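Local coordinates for protein 2-C-methyl-D-erythritol 4-phosphate cytidylyltransferase (Thermus thermophilus HB8, PDB 2PX7) that probably catalyses the transfer of a cytidylyl group from CTP to 2-C-methyl-D-erythritol 4-phosphate, releasing diphosphate, in non-mevalonate isoprenoid biosynthesis, at residues E67-L72 against L101-L106. Numbering follows the deposited sequence.
Sequences EVLVAL and LEAASL
A trans first torsion (chi1 177°) and an extended chain beyond CG carry the carboxylate of E67, first residue of strand 67-72, to S105 in the loop that follows helix 93-103. There OE1 accepts the backbone N-H of S105 through its syn lone pair, the one on the side of OE2; OE1 and S105 N are 2.9 Å apart and the bond is nearly straight, at 162°. The hydroxyl of S105 sits between its own backbone N and carbonyl carbon (chi1 65°), which brings OG within 3.0 Å of E67 OE2, a weak and less certain bond. OE1 also bonds the hydroxyl of S27 on the neighbouring strand 27-31, so the carboxylate is tied to both the sheet and the loop leading to strand 108-111. Alongside its stem, E67 CB meets the methyl CD1 of L106 at 4.0 Å. Two residues on, and so on the same side of the strand, L69 directs CD1 at the backbone of A104: this methyl lies 3.7 Å from A104 CA and 4.2 Å from A103 CB. The carboxylate bonds at the start of the strand thus stand beside apolar contacts of L69, which also touches L29 and V85 of the flanking strands. The contact, away from the predicted active-site residues, is a worked example of how a helix lies over the parallel part of a mixed sheet and turns back into the next strand, here 108-111 beyond strand 27-31, as is characteristic of the Rossmann-like alpha/beta fold of nucleotidyltransferases such as IspD.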
loop_
_atom_site.group_PDB
_atom_site.type_symbol
_atom_site.label_atom_id
_atom_site.label_comp_id
_atom_site.label_asym_id
_atom_site.label_seq_id
_atom_site.Cartn_x
_atom_site.Cartn_y
_atom_site.Cartn_z
ATOM N N GLU A 67 30.255 -1.268 -1.970
ATOM C CA GLU A 67 30.158 -2.234 -3.078
ATOM C C GLU A 67 28.690 -2.452 -3.478
ATOM O O GLU A 67 27.843 -2.759 -2.627
ATOM C CB GLU A 67 30.805 -3.558 -2.649
ATOM C CG GLU A 67 30.725 -4.693 -3.663
ATOM C CD GLU A 67 31.358 -5.984 -3.144
ATOM O OE1 GLU A 67 30.828 -6.588 -2.182
ATOM O OE2 GLU A 67 32.386 -6.406 -3.719
ATOM N N VAL A 68 28.388 -2.249 -4.756
ATOM C CA VAL A 68 27.068 -2.538 -5.312
ATOM C C VAL A 68 27.219 -3.646 -6.369
ATOM O O VAL A 68 28.025 -3.532 -7.305
ATOM C CB VAL A 68 26.382 -1.292 -5.924
ATOM C CG1 VAL A 68 24.957 -1.623 -6.392
ATOM C CG2 VAL A 68 26.364 -0.104 -4.929
ATOM N N LEU A 69 26.451 -4.718 -6.193
ATOM C CA LEU A 69 26.467 -5.861 -7.108
ATOM C C LEU A 69 25.078 -6.033 -7.685
ATOM O O LEU A 69 24.090 -6.088 -6.945
ATOM C CB LEU A 69 26.898 -7.124 -6.361
ATOM C CG LEU A 69 28.304 -7.123 -5.746
ATOM C CD1 LEU A 69 28.415 -8.150 -4.646
ATOM C CD2 LEU A 69 29.377 -7.401 -6.812
ATOM N N VAL A 70 25.007 -6.099 -9.009
ATOM C CA VAL A 70 23.743 -6.107 -9.736
ATOM C C VAL A 70 23.641 -7.350 -10.614
ATOM O O VAL A 70 24.593 -7.699 -11.322
ATOM C CB VAL A 70 23.594 -4.846 -10.632
ATOM C CG1 VAL A 70 22.251 -4.859 -11.398
ATOM C CG2 VAL A 70 23.732 -3.569 -9.798
ATOM N N ALA A 71 22.479 -7.998 -10.569
ATOM C CA ALA A 71 22.180 -9.133 -11.423
ATOM C C ALA A 71 21.282 -8.685 -12.558
ATOM O O ALA A 71 20.272 -8.010 -12.321
ATOM C CB ALA A 71 21.508 -10.233 -10.631
ATOM N N LEU A 72 21.641 -9.046 -13.791
ATOM C CA LEU A 72 20.809 -8.717 -14.936
ATOM C C LEU A 72 20.440 -9.971 -15.730
ATOM O O LEU A 72 21.168 -10.962 -15.688
ATOM C CB LEU A 72 21.511 -7.691 -15.843
ATOM C CG LEU A 72 21.687 -6.272 -15.298
ATOM C CD1 LEU A 72 22.471 -5.430 -16.291
ATOM C CD2 LEU A 72 20.332 -5.619 -14.968
ATOM N N LEU A 101 25.460 -12.970 -3.866
ATOM C CA LEU A 101 25.982 -13.215 -2.517
ATOM C C LEU A 101 27.379 -13.844 -2.519
ATOM O O LEU A 101 28.216 -13.528 -1.673
ATOM C CB LEU A 101 25.008 -14.129 -1.767
ATOM C CG LEU A 101 25.054 -14.294 -0.252
ATOM C CD1 LEU A 101 25.122 -12.934 0.486
ATOM C CD2 LEU A 101 23.829 -15.118 0.160
ATOM N N GLU A 102 27.614 -14.737 -3.477
ATOM C CA GLU A 102 28.910 -15.390 -3.628
ATOM C C GLU A 102 30.024 -14.381 -3.907
ATOM O O GLU A 102 31.169 -14.596 -3.500
ATOM C CB GLU A 102 28.841 -16.425 -4.751
ATOM C CG GLU A 102 29.862 -17.540 -4.609
ATOM C CD GLU A 102 29.716 -18.582 -5.703
ATOM O OE1 GLU A 102 28.585 -19.102 -5.869
ATOM O OE2 GLU A 102 30.734 -18.873 -6.385
ATOM N N ALA A 103 29.665 -13.279 -4.571
ATOM C CA ALA A 103 30.595 -12.211 -4.940
ATOM C C ALA A 103 30.754 -11.120 -3.880
ATOM O O ALA A 103 31.677 -10.308 -3.974
ATOM C CB ALA A 103 30.176 -11.587 -6.272
ATOM N N ALA A 104 29.864 -11.101 -2.878
ATOM C CA ALA A 104 29.889 -10.075 -1.825
ATOM C C ALA A 104 31.215 -10.114 -1.048
ATOM O O ALA A 104 31.662 -11.186 -0.667
ATOM C CB ALA A 104 28.688 -10.250 -0.876
ATOM N N SER A 105 31.845 -8.955 -0.823
ATOM C CA SER A 105 33.158 -8.926 -0.167
ATOM C C SER A 105 33.120 -8.435 1.275
ATOM O O SER A 105 34.071 -8.661 2.041
ATOM C CB SER A 105 34.186 -8.134 -1.001
ATOM O OG SER A 105 33.834 -6.765 -1.103
ATOM N N LEU A 106 32.004 -7.816 1.662
ATOM C CA LEU A 106 31.869 -7.200 2.982
ATOM C C LEU A 106 30.938 -8.021 3.905
ATOM O O LEU A 106 30.049 -8.719 3.415
ATOM C CB LEU A 106 31.414 -5.743 2.814
ATOM C CG LEU A 106 32.410 -4.927 1.962
ATOM C CD1 LEU A 106 31.744 -3.765 1.267
ATOM C CD2 LEU A 106 33.613 -4.446 2.795
#